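Local structure of Plm1 (Streptomyces sp. HK803, 4HXY) at residues 109-114 / 158-163; 204-209 / 390-395; 306-311 / 346-351; 325-330 / 428-433. The protein is the ketoreductase domain of the first phoslactomycin polyketide synthase module, binding NADPH and probably reducing the beta-keto group of the growing chain. All coordinates share one frame; numbering follows the deposited sequence.

Interaction 1 of 4, residues 109-114 / 158-163; sequences GVWGLG and EDQLAV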
loop_
_atom_site.group_PDB
_atom_site.type_symbol
_atom_site.label_atom_id
_atom_site.label_comp_id
_atom_site.label_asym_id
_atom_site.label_seq_id
_atom_site.Cartn_x
_atom_site.Cartn_y
_atom_site.Cartn_z
ATOM N N GLY A 109 -5.106 4.546 1.006
ATOM C CA GLY A 109 -5.526 3.880 -0.227
ATOM C C GLY A 109 -5.740 4.825 -1.400
ATOM O O GLY A 109 -5.529 4.462 -2.555
ATOM N N VAL A 110 -6.165 6.044 -1.093
ATOM C CA VAL A 110 -6.325 7.092 -2.101
ATOM C C VAL A 110 -5.002 7.313 -2.835
ATOM O O VAL A 110 -4.968 7.468 -4.062
ATOM C CB VAL A 110 -6.758 8.412 -1.473
ATOM C CG1 VAL A 110 -6.830 9.477 -2.527
ATOM C CG2 VAL A 110 -8.178 8.301 -0.809
ATOM N N TRP A 111 -3.909 7.356 -2.071
ATOM C CA TRP A 111 -2.574 7.575 -2.643
ATOM C C TRP A 111 -2.118 6.379 -3.489
ATOM O O TRP A 111 -1.498 6.548 -4.549
ATOM C CB TRP A 111 -1.560 7.896 -1.532
ATOM C CG TRP A 111 -1.673 9.302 -1.108
ATOM C CD1 TRP A 111 -2.772 9.914 -0.571
ATOM C CD2 TRP A 111 -0.676 10.314 -1.226
ATOM N NE1 TRP A 111 -2.517 11.226 -0.339
ATOM C CE2 TRP A 111 -1.229 11.502 -0.715
ATOM C CE3 TRP A 111 0.658 10.323 -1.663
ATOM C CZ2 TRP A 111 -0.522 12.685 -0.662
ATOM C CZ3 TRP A 111 1.341 11.522 -1.620
ATOM C CH2 TRP A 111 0.771 12.664 -1.083
ATOM N N GLY A 112 -2.434 5.168 -3.049
ATOM C CA GLY A 112 -2.094 3.984 -3.839
ATOM C C GLY A 112 -2.751 4.046 -5.199
ATOM O O GLY A 112 -2.107 3.830 -6.217
ATOM N N LEU A 113 -4.044 4.361 -5.216
ATOM C CA LEU A 113 -4.784 4.460 -6.456
ATOM C C LEU A 113 -4.358 5.659 -7.301
ATOM O O LEU A 113 -4.223 5.551 -8.517
ATOM C CB LEU A 113 -6.289 4.520 -6.165
ATOM C CG LEU A 113 -7.141 4.378 -7.416
ATOM C CD1 LEU A 113 -8.350 3.457 -7.100
ATOM C CD2 LEU A 113 -7.562 5.730 -7.929
ATOM N N GLY A 114 -4.144 6.795 -6.652
ATOM C CA GLY A 114 -3.778 8.029 -7.331
ATOM C C GLY A 114 -2.480 7.920 -8.107
ATOM O O GLY A 114 -2.369 8.416 -9.218
ATOM N N GLU A 158 6.062 18.700 -9.217
ATOM C CA GLU A 158 5.824 17.810 -8.087
ATOM C C GLU A 158 4.365 17.359 -8.125
ATOM O O GLU A 158 3.482 18.164 -8.445
ATOM C CB GLU A 158 6.155 18.532 -6.774
ATOM C CG GLU A 158 7.629 18.991 -6.650
ATOM C CD GLU A 158 8.625 17.851 -6.571
ATOM O OE1 GLU A 158 8.226 16.695 -6.293
ATOM O OE2 GLU A 158 9.833 18.110 -6.758
ATOM N N ASP A 159 4.112 16.078 -7.834
ATOM C CA ASP A 159 2.748 15.538 -7.864
ATOM C C ASP A 159 2.393 14.652 -6.660
ATOM O O ASP A 159 1.310 14.071 -6.627
ATOM C CB ASP A 159 2.533 14.763 -9.175
ATOM C CG ASP A 159 3.466 13.543 -9.313
ATOM O OD1 ASP A 159 4.363 13.338 -8.453
ATOM O OD2 ASP A 159 3.266 12.784 -10.291
ATOM N N GLN A 160 3.306 14.550 -5.697
ATOM C CA GLN A 160 3.056 13.827 -4.443
ATOM C C GLN A 160 3.525 14.716 -3.301
ATOM O O GLN A 160 4.700 14.705 -2.913
ATOM C CB GLN A 160 3.734 12.458 -4.437
ATOM C CG GLN A 160 3.136 11.533 -5.511
ATOM C CD GLN A 160 3.717 10.141 -5.531
ATOM O OE1 GLN A 160 3.865 9.510 -4.491
ATOM N NE2 GLN A 160 3.968 9.618 -6.728
ATOM N N LEU A 161 2.584 15.472 -2.763
ATOM C CA LEU A 161 2.893 16.570 -1.851
ATOM C C LEU A 161 2.152 16.444 -0.535
ATOM O O LEU A 161 1.052 15.866 -0.455
ATOM C CB LEU A 161 2.517 17.905 -2.512
ATOM C CG LEU A 161 3.308 18.266 -3.772
ATOM C CD1 LEU A 161 2.611 19.365 -4.516
ATOM C CD2 LEU A 161 4.759 18.653 -3.401
ATOM N N ALA A 162 2.728 17.052 0.499
ATOM C CA ALA A 162 2.086 17.157 1.784
ATOM C C ALA A 162 2.322 18.546 2.347
ATOM O O ALA A 162 3.402 19.121 2.193
ATOM C CB ALA A 162 2.616 16.079 2.746
ATOM N N VAL A 163 1.298 19.078 2.997
ATOM C CA VAL A 163 1.405 20.351 3.725
ATOM C C VAL A 163 1.488 20.072 5.221
ATOM O O VAL A 163 0.667 19.347 5.785
ATOM C CB VAL A 163 0.230 21.313 3.408
ATOM C CG1 VAL A 163 0.419 22.612 4.191
ATOM C CG2 VAL A 163 0.163 21.599 1.920
#
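Trp111 and Leu161 meet through the rim of the indole: CH2 of Trp111 lies 3.3 Å from O of Leu161, and CZ2 of the same ring is 3.6 Å from that oxygen. The oxygen sits in the ring plane, at the edge, where the polarised ring C-H groups point; no N-H is used here, because Trp111 NE1 is bonded to Thr89 OG1. The apolar part is one carbon meeting another, CZ3 of Trp111 against CB of Gln160 at 3.8 Å, reached obliquely. Gln160 then turns its amide 75° from the indole plane, and its OE1 accepts a hydrogen bond from Arg171 NH1. With CG anti to the carbonyl carbon (chi1 -79°), Trp111 carries its ring from helix 105-120 to strand 160-164, also touching Leu128 and Asp130 of strand 125-131. The helix thus packs on two parallel, neighbouring strands. A leucine in place of Trp111 would probably leave Thr89 OG1 without its indole donor and open a gap beside the Leu161 carbonyl. Chemically, helix and strand are probably joined by dispersion, with perhaps a weak C-H to carbonyl attraction, while the indole N-H tethers the ring elsewhere and limits its rotation.

Interaction 2 of 4, residues 204-209 / 390-395; sequences ARRVAE and AALQAM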
loop_
_atom_site.group_PDB
_atom_site.type_symbol
_atom_site.label_atom_id
_atom_site.label_comp_id
_atom_site.label_asym_id
_atom_site.label_seq_id
_atom_site.Cartn_x
_atom_site.Cartn_y
_atom_site.Cartn_z
ATOM N N ALA A 204 5.797 -20.426 5.755
ATOM C CA ALA A 204 5.449 -21.596 6.573
ATOM C C ALA A 204 6.635 -22.547 6.744
ATOM O O ALA A 204 6.933 -22.975 7.861
ATOM C CB ALA A 204 4.276 -22.344 5.972
ATOM N N ARG A 205 7.314 -22.856 5.640
ATOM C CA ARG A 205 8.476 -23.757 5.681
ATOM C C ARG A 205 9.633 -23.136 6.487
ATOM O O ARG A 205 10.348 -23.830 7.198
ATOM C CB ARG A 205 8.941 -24.091 4.271
ATOM C CG ARG A 205 7.964 -24.896 3.462
ATOM C CD ARG A 205 8.545 -25.185 2.074
ATOM N NE ARG A 205 7.543 -25.592 1.087
ATOM C CZ ARG A 205 7.008 -24.818 0.132
ATOM N NH1 ARG A 205 6.119 -25.344 -0.704
ATOM N NH2 ARG A 205 7.343 -23.541 -0.017
ATOM N N ARG A 206 9.821 -21.822 6.348
ATOM C CA ARG A 206 10.864 -21.109 7.086
ATOM C C ARG A 206 10.619 -21.173 8.589
ATOM O O ARG A 206 11.539 -21.464 9.370
ATOM C CB ARG A 206 10.949 -19.642 6.629
ATOM C CG ARG A 206 11.940 -18.758 7.393
ATOM C CD ARG A 206 13.333 -19.375 7.551
ATOM N NE ARG A 206 13.997 -19.634 6.279
ATOM C CZ ARG A 206 14.916 -18.853 5.700
ATOM N NH1 ARG A 206 15.435 -19.226 4.538
ATOM N NH2 ARG A 206 15.334 -17.720 6.260
ATOM N N VAL A 207 9.377 -20.924 8.984
ATOM C CA VAL A 207 8.981 -21.001 10.391
ATOM C C VAL A 207 9.197 -22.413 10.918
ATOM O O VAL A 207 9.751 -22.608 12.006
ATOM C CB VAL A 207 7.508 -20.579 10.569
ATOM C CG1 VAL A 207 7.031 -20.827 12.015
ATOM C CG2 VAL A 207 7.343 -19.137 10.210
ATOM N N ALA A 208 8.767 -23.394 10.140
ATOM C CA ALA A 208 8.865 -24.797 10.549
ATOM C C ALA A 208 10.318 -25.210 10.762
ATOM O O ALA A 208 10.668 -25.837 11.776
ATOM C CB ALA A 208 8.199 -25.680 9.519
ATOM N N GLU A 209 11.165 -24.837 9.811
ATOM C CA GLU A 209 12.615 -25.099 9.875
ATOM C C GLU A 209 13.300 -24.531 11.127
ATOM O O GLU A 209 14.283 -25.098 11.634
ATOM C CB GLU A 209 13.290 -24.522 8.621
ATOM C CG GLU A 209 13.104 -25.385 7.388
ATOM C CD GLU A 209 13.367 -24.633 6.086
ATOM O OE1 GLU A 209 14.092 -23.610 6.104
ATOM O OE2 GLU A 209 12.823 -25.066 5.042
ATOM N N ALA A 390 16.937 -15.265 -0.443
ATOM C CA ALA A 390 17.204 -13.842 -0.246
ATOM C C ALA A 390 15.975 -13.136 0.318
ATOM O O ALA A 390 16.089 -12.265 1.193
ATOM C CB ALA A 390 17.625 -13.195 -1.553
ATOM N N ALA A 391 14.798 -13.478 -0.201
ATOM C CA ALA A 391 13.572 -12.849 0.255
ATOM C C ALA A 391 13.279 -13.189 1.713
ATOM O O ALA A 391 12.914 -12.337 2.524
ATOM C CB ALA A 391 12.404 -13.266 -0.632
ATOM N N LEU A 392 13.436 -14.465 2.049
ATOM C CA LEU A 392 13.167 -14.901 3.411
ATOM C C LEU A 392 14.158 -14.285 4.403
ATOM O O LEU A 392 13.790 -13.973 5.553
ATOM C CB LEU A 392 13.167 -16.437 3.481
ATOM C CG LEU A 392 11.948 -17.110 2.848
ATOM C CD1 LEU A 392 12.170 -18.632 2.729
ATOM C CD2 LEU A 392 10.660 -16.808 3.613
ATOM N N GLN A 393 15.413 -14.125 3.996
ATOM C CA GLN A 393 16.391 -13.477 4.859
ATOM C C GLN A 393 15.998 -12.022 5.077
ATOM O O GLN A 393 16.022 -11.528 6.207
ATOM C CB GLN A 393 17.800 -13.565 4.290
ATOM C CG GLN A 393 18.827 -12.823 5.128
ATOM C CD GLN A 393 19.082 -13.480 6.462
ATOM O OE1 GLN A 393 19.740 -14.523 6.536
ATOM N NE2 GLN A 393 18.575 -12.871 7.533
ATOM N N ALA A 394 15.574 -11.347 4.011
ATOM C CA ALA A 394 15.141 -9.959 4.151
ATOM C C ALA A 394 13.902 -9.847 5.022
ATOM O O ALA A 394 13.756 -8.892 5.772
ATOM C CB ALA A 394 14.900 -9.326 2.759
ATOM N N MET A 395 13.007 -10.836 4.935
ATOM C CA MET A 395 11.843 -10.880 5.819
ATOM C C MET A 395 12.250 -10.903 7.296
ATOM O O MET A 395 11.732 -10.134 8.090
ATOM C CB MET A 395 10.961 -12.081 5.500
ATOM C CG MET A 395 9.726 -12.151 6.384
ATOM S SD MET A 395 8.844 -13.708 6.181
ATOM C CE MET A 395 9.983 -14.820 7.020
#
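The guanidinium of Arg206 lies with one face over Leu392, whose CB stands 3.5 Å from the plane and is offset toward the rim of the group. CZ and NH1 of Arg206 both lie 3.7 Å from Leu392 CB, and NH1 is 3.8 Å from Leu392 CD1, so the leucine is spread beneath the group from CB to one methyl. Backbone N of Gln393 approaches obliquely, 4.2 Å from Arg206 NH2. Near the NE end is a charge from the same helix: Glu209 OE1 makes a long salt bridge to Arg206 NE at 4.0 Å.

Turns at chi2 (49°) and chi3 (61°) bend the arginine, which lays its flat end against Leu392 while CB meets Leu392 CD2 at 4.1 Å; the two side chains run past each other in opposite directions. Met395 adds CE, near CG of Arg206. The axes of segments 204-209 and 390-395 approach to 11.5 Å and cross at -66°, a wide spacing bridged by the long arginine. Helix 198-210 follows what appears to be the glycine-rich turn of the Rossmann fold and packs its other sides on strand 215-220 and helix 229-237; Trp184 touches both Val207 and Met395. The contact is therefore probably mainly dispersive: the leucine covers one face of the cation, an approach that uses none of its N-H groups, and the distant Glu209 probably offsets the charge only in part.

Interaction 3 of 4, residues 306-311 / 346-351; sequences LLDELL and ARRRRE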
loop_
_atom_site.group_PDB
_atom_site.type_symbol
_atom_site.label_atom_id
_atom_site.label_comp_id
_atom_site.label_asym_id
_atom_site.label_seq_id
_atom_site.Cartn_x
_atom_site.Cartn_y
_atom_site.Cartn_z
ATOM N N LEU A 306 -9.391 -6.670 10.188
ATOM C CA LEU A 306 -10.067 -7.625 11.087
ATOM C C LEU A 306 -9.038 -8.288 11.998
ATOM O O LEU A 306 -9.248 -8.384 13.218
ATOM C CB LEU A 306 -10.825 -8.670 10.281
ATOM C CG LEU A 306 -11.658 -9.696 11.059
ATOM C CD1 LEU A 306 -12.686 -9.026 11.964
ATOM C CD2 LEU A 306 -12.327 -10.643 10.077
ATOM N N LEU A 307 -7.894 -8.677 11.434
ATOM C CA LEU A 307 -6.824 -9.282 12.233
ATOM C C LEU A 307 -6.322 -8.328 13.307
ATOM O O LEU A 307 -6.068 -8.731 14.433
ATOM C CB LEU A 307 -5.655 -9.719 11.367
ATOM C CG LEU A 307 -5.893 -10.943 10.483
ATOM C CD1 LEU A 307 -4.913 -10.952 9.301
ATOM C CD2 LEU A 307 -5.796 -12.234 11.295
ATOM N N ASP A 308 -6.120 -7.069 12.936
ATOM C CA ASP A 308 -5.645 -6.057 13.861
ATOM C C ASP A 308 -6.636 -5.912 15.019
ATOM O O ASP A 308 -6.240 -5.837 16.188
ATOM C CB ASP A 308 -5.469 -4.718 13.127
ATOM C CG ASP A 308 -5.155 -3.560 14.064
ATOM O OD1 ASP A 308 -4.102 -3.550 14.725
ATOM O OD2 ASP A 308 -5.980 -2.643 14.130
ATOM N N GLU A 309 -7.917 -5.874 14.696
ATOM C CA GLU A 309 -8.947 -5.712 15.715
ATOM C C GLU A 309 -9.038 -6.904 16.682
ATOM O O GLU A 309 -9.144 -6.720 17.920
ATOM C CB GLU A 309 -10.284 -5.446 15.053
ATOM C CG GLU A 309 -11.422 -5.237 16.045
ATOM C CD GLU A 309 -12.771 -5.315 15.389
ATOM O OE1 GLU A 309 -12.853 -5.073 14.163
ATOM O OE2 GLU A 309 -13.752 -5.661 16.100
ATOM N N LEU A 310 -8.992 -8.109 16.137
ATOM C CA LEU A 310 -9.224 -9.321 16.929
ATOM C C LEU A 310 -7.975 -9.772 17.691
ATOM O O LEU A 310 -8.074 -10.608 18.612
ATOM C CB LEU A 310 -9.718 -10.472 16.040
ATOM C CG LEU A 310 -11.050 -10.289 15.295
ATOM C CD1 LEU A 310 -11.376 -11.518 14.417
ATOM C CD2 LEU A 310 -12.183 -9.970 16.252
ATOM N N LEU A 311 -6.813 -9.253 17.316
ATOM C CA LEU A 311 -5.540 -9.698 17.894
ATOM C C LEU A 311 -4.707 -8.515 18.382
ATOM O O LEU A 311 -3.689 -8.178 17.788
ATOM C CB LEU A 311 -4.763 -10.485 16.848
ATOM C CG LEU A 311 -5.390 -11.822 16.483
ATOM C CD1 LEU A 311 -4.719 -12.431 15.284
ATOM C CD2 LEU A 311 -5.312 -12.771 17.702
ATOM N N ALA A 346 0.246 -0.716 9.383
ATOM C CA ALA A 346 1.407 -0.999 10.214
ATOM C C ALA A 346 1.795 0.239 11.016
ATOM O O ALA A 346 2.110 0.131 12.200
ATOM C CB ALA A 346 2.583 -1.529 9.404
ATOM N N ARG A 347 1.796 1.409 10.374
ATOM C CA ARG A 347 2.109 2.661 11.085
ATOM C C ARG A 347 1.109 2.910 12.215
ATOM O O ARG A 347 1.489 3.301 13.321
ATOM C CB ARG A 347 2.122 3.852 10.123
ATOM C CG ARG A 347 3.271 3.842 9.163
ATOM C CD ARG A 347 3.467 5.164 8.423
ATOM N NE ARG A 347 2.439 5.393 7.410
ATOM C CZ ARG A 347 1.434 6.264 7.506
ATOM N NH1 ARG A 347 1.290 7.055 8.580
ATOM N NH2 ARG A 347 0.571 6.354 6.495
ATOM N N ARG A 348 -0.158 2.682 11.921
ATOM C CA ARG A 348 -1.237 2.918 12.875
ATOM C C ARG A 348 -1.072 2.029 14.099
ATOM O O ARG A 348 -1.185 2.490 15.247
ATOM C CB ARG A 348 -2.604 2.705 12.228
ATOM C CG ARG A 348 -3.762 3.191 13.064
ATOM C CD ARG A 348 -5.088 2.862 12.426
ATOM N NE ARG A 348 -5.476 1.465 12.634
ATOM C CZ ARG A 348 -6.618 0.930 12.220
ATOM N NH1 ARG A 348 -7.496 1.651 11.536
ATOM N NH2 ARG A 348 -6.894 -0.335 12.505
ATOM N N ARG A 349 -0.742 0.768 13.859
ATOM C CA ARG A 349 -0.615 -0.197 14.946
ATOM C C ARG A 349 0.580 0.156 15.837
ATOM O O ARG A 349 0.492 0.087 17.070
ATOM C CB ARG A 349 -0.508 -1.627 14.355
ATOM C CG ARG A 349 -0.432 -2.728 15.375
ATOM C CD ARG A 349 -0.656 -4.119 14.731
ATOM N NE ARG A 349 -0.489 -5.182 15.712
ATOM C CZ ARG A 349 -1.465 -5.795 16.362
ATOM N NH1 ARG A 349 -2.726 -5.492 16.120
ATOM N NH2 ARG A 349 -1.158 -6.736 17.249
ATOM N N ARG A 350 1.700 0.557 15.230
ATOM C CA ARG A 350 2.859 1.012 16.007
ATOM C C ARG A 350 2.562 2.260 16.849
ATOM O O ARG A 350 3.066 2.360 17.981
ATOM C CB ARG A 350 4.071 1.238 15.127
ATOM C CG ARG A 350 4.626 -0.043 14.554
ATOM C CD ARG A 350 6.028 0.131 13.980
ATOM N NE ARG A 350 6.098 1.141 12.930
ATOM C CZ ARG A 350 5.915 0.908 11.624
ATOM N NH1 ARG A 350 5.660 -0.320 11.166
ATOM N NH2 ARG A 350 5.993 1.910 10.752
ATOM N N GLU A 351 1.721 3.148 16.337
ATOM C CA GLU A 351 1.301 4.363 17.061
ATOM C C GLU A 351 0.509 3.988 18.312
ATOM O O GLU A 351 0.509 4.722 19.313
ATOM C CB GLU A 351 0.461 5.287 16.149
ATOM C CG GLU A 351 1.301 5.958 15.105
ATOM C CD GLU A 351 0.519 6.725 14.025
ATOM O OE1 GLU A 351 -0.720 6.578 13.873
ATOM O OE2 GLU A 351 1.192 7.484 13.295
HETATM O O HOH W 1 -4.112 -0.327 14.435
#
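Asp308 is gripped by two arginines, one on each carboxylate oxygen. Arg349 NH1 donates to OD1 of Asp308 at 2.8 Å, on the anti side and 29° out of the carboxylate plane, whereas Arg348 NH2 reaches OD2 of Asp308 at 3.0 Å from above that plane. Both acceptors lie close to the plane of their guanidinium, although the Arg349 group is turned 79° from the carboxylate and the Arg348 group rather less. Arg349 also binds the backbone just past helix 290-310: its NH2 donates to O of Leu311 at 3.0 Å, in the carbonyl plane, with a C=O...N angle of 159°, and NH1 adds a weak bond to the same oxygen. The three charged residues thus form a salt-bridge network joining the C-terminal ends of helices 290-310 and 333-351, which pack beside strand 316-322 of the Rossmann-type KR domain. A water accepts from Arg348 NE at 2.9 Å and lies 3.0 Å from Asp308 OD2. Arg349 gets there by an extended chain, its CG anti to the backbone N, while Arg348 bends at chi3. Farther out, Arg349 NE is held by Arg355 O, and the Phe317 ring makes a cation-pi contact with this arginine and touches Asp308.

Interaction 4 of 4, residues 325-330 / 428-433; sequences GIWGAA and PLFGSF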
loop_
_atom_site.group_PDB
_atom_site.type_symbol
_atom_site.label_atom_id
_atom_site.label_comp_id
_atom_site.label_asym_id
_atom_site.label_seq_id
_atom_site.Cartn_x
_atom_site.Cartn_y
_atom_site.Cartn_z
ATOM N N GLY A 325 2.052 -0.556 -4.197
ATOM C CA GLY A 325 1.517 0.464 -3.313
ATOM C C GLY A 325 2.519 1.552 -2.984
ATOM O O GLY A 325 2.195 2.501 -2.246
ATOM N N ILE A 326 3.763 1.411 -3.468
ATOM C CA ILE A 326 4.805 2.370 -3.195
ATOM C C ILE A 326 4.917 3.358 -4.362
ATOM O O ILE A 326 4.940 4.586 -4.158
ATOM C CB ILE A 326 6.184 1.682 -2.974
ATOM C CG1 ILE A 326 6.143 0.731 -1.773
ATOM C CG2 ILE A 326 7.302 2.760 -2.801
ATOM C CD1 ILE A 326 5.885 1.448 -0.443
ATOM N N TRP A 327 5.020 2.810 -5.573
ATOM C CA TRP A 327 5.133 3.654 -6.756
ATOM C C TRP A 327 4.104 3.466 -7.849
ATOM O O TRP A 327 3.994 4.336 -8.723
ATOM C CB TRP A 327 6.545 3.583 -7.318
ATOM C CG TRP A 327 7.100 2.231 -7.680
ATOM C CD1 TRP A 327 6.697 1.402 -8.679
ATOM C CD2 TRP A 327 8.253 1.614 -7.086
ATOM N NE1 TRP A 327 7.494 0.283 -8.714
ATOM C CE2 TRP A 327 8.468 0.397 -7.761
ATOM C CE3 TRP A 327 9.109 1.967 -6.038
ATOM C CZ2 TRP A 327 9.529 -0.447 -7.448
ATOM C CZ3 TRP A 327 10.156 1.122 -5.721
ATOM C CH2 TRP A 327 10.350 -0.079 -6.418
ATOM N N GLY A 328 3.356 2.362 -7.814
ATOM C CA GLY A 328 2.269 2.115 -8.762
ATOM C C GLY A 328 2.684 1.344 -9.992
ATOM O O GLY A 328 3.859 1.304 -10.364
ATOM N N ALA A 329 1.684 0.763 -10.663
ATOM C CA ALA A 329 1.861 0.108 -11.960
ATOM C C ALA A 329 0.519 0.211 -12.682
ATOM O O ALA A 329 -0.520 0.133 -12.069
ATOM C CB ALA A 329 2.293 -1.381 -11.824
ATOM N N ALA A 330 0.553 0.432 -13.986
ATOM C CA ALA A 330 -0.675 0.421 -14.777
ATOM C C ALA A 330 -1.436 -0.890 -14.578
ATOM O O ALA A 330 -0.843 -1.970 -14.505
ATOM C CB ALA A 330 -0.348 0.633 -16.284
ATOM N N PRO A 428 9.306 12.731 -10.232
ATOM C CA PRO A 428 10.307 13.246 -9.296
ATOM C C PRO A 428 10.551 12.322 -8.093
ATOM O O PRO A 428 11.490 12.545 -7.339
ATOM C CB PRO A 428 9.717 14.583 -8.861
ATOM C CG PRO A 428 8.270 14.453 -9.068
ATOM C CD PRO A 428 8.100 13.567 -10.277
ATOM N N LEU A 429 9.702 11.301 -7.932
ATOM C CA LEU A 429 9.838 10.335 -6.839
ATOM C C LEU A 429 11.215 9.675 -6.804
ATOM O O LEU A 429 11.730 9.397 -5.716
ATOM C CB LEU A 429 8.748 9.261 -6.973
ATOM C CG LEU A 429 8.668 8.220 -5.859
ATOM C CD1 LEU A 429 8.164 8.826 -4.548
ATOM C CD2 LEU A 429 7.776 7.060 -6.288
ATOM N N PHE A 430 11.805 9.425 -7.979
ATOM C CA PHE A 430 13.039 8.668 -8.080
ATOM C C PHE A 430 14.261 9.529 -8.380
ATOM O O PHE A 430 15.265 9.029 -8.888
ATOM C CB PHE A 430 12.889 7.624 -9.173
ATOM C CG PHE A 430 11.866 6.591 -8.886
ATOM C CD1 PHE A 430 12.063 5.701 -7.845
ATOM C CD2 PHE A 430 10.709 6.483 -9.648
ATOM C CE1 PHE A 430 11.136 4.722 -7.567
ATOM C CE2 PHE A 430 9.780 5.493 -9.362
ATOM C CZ PHE A 430 10.000 4.624 -8.326
ATOM N N GLY A 431 14.200 10.810 -8.021
ATOM C CA GLY A 431 15.342 11.711 -8.242
ATOM C C GLY A 431 16.712 11.189 -7.822
ATOM O O GLY A 431 17.717 11.441 -8.492
ATOM N N SER A 432 16.762 10.424 -6.731
ATOM C CA SER A 432 18.030 9.942 -6.189
ATOM C C SER A 432 18.673 8.826 -7.037
ATOM O O SER A 432 19.834 8.468 -6.823
ATOM C CB SER A 432 17.840 9.467 -4.754
ATOM O OG SER A 432 17.069 8.278 -4.693
ATOM N N PHE A 433 17.925 8.308 -8.007
ATOM C CA PHE A 433 18.406 7.279 -8.937
ATOM C C PHE A 433 18.691 7.826 -10.343
ATOM O O PHE A 433 19.080 7.076 -11.241
ATOM C CB PHE A 433 17.410 6.105 -8.979
ATOM C CG PHE A 433 17.163 5.514 -7.624
ATOM C CD1 PHE A 433 18.090 4.642 -7.052
ATOM C CD2 PHE A 433 16.057 5.881 -6.890
ATOM C CE1 PHE A 433 17.892 4.138 -5.779
ATOM C CE2 PHE A 433 15.853 5.389 -5.619
ATOM C CZ PHE A 433 16.758 4.507 -5.065
#
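Phe430 drives its edge toward a face of the Trp327 indole, an offset edge-to-face pair with centroids 5.4 Å apart and planes at 67°. The touching atom is CZ of Phe430, 3.6 Å from CE3 of Trp327 and standing 3.3 Å above the indole plane, displaced toward its rim; the neighbouring CE1 of Phe430 lies 3.7 Å from the same CE3. This is the tight part of the contact, and it continues at the root of the indole, where Trp327 CB is 3.7 Å from CZ of Phe430 and 3.8 Å from CD2 of Leu429. That methyl also lies over one face of the Phe430 ring, so it packs between this face and the CB of Trp327, not on the indole itself. Trp327 holds CG between its backbone N and carbonyl carbon (chi1 56°), a crowded position that turns the indole face to Phe430.

Packing thins beside this: O of Ile326 comes no closer than 4.3 Å to Leu429 CD2, and this carbonyl bonds instead to Arg171 NH1. Toward the outer end of 428-433, Gly431 and Ser432 are partly exposed, and Ser432 OG makes a weak bond to Leu173 O. Phe417 and Phe421 of helix 414-421 meet both rings, completing an aromatic cluster between the KR segment and the C-terminal tail. An alanine at Trp327 is likely to leave the Phe430 edge without its facing ring and open a gap next to Leu429. Between these two segments the contact probably rests on dispersion and edge-to-face electrostatics, while backbone bonding of Leu429 with Leu173 adds a polar hold on the tail.

How the interactions relate
The four contacts run across the chain, with interactions 1 and 2 on opposite sides of its centre, about 33 Å apart between centres. Interaction 1 comes first in sequence and closes before the others open. Interaction 3 is nested inside the loop closed by interaction 2, while interaction 4 crosses both, because 325-330 lies inside both loops and 428-433 beyond them. Interactions 1 and 4 touch, with centres about 11 Å apart: Pro428 CG is 3.6 Å from OE1 of Glu158, in the loop leading into strand 160-164. Interactions 2 and 3 join helices of the NADPH-binding region, interaction 1 packs within the N-terminal part, and interaction 4 joins 325-330 of the KR range to the C-terminal tail.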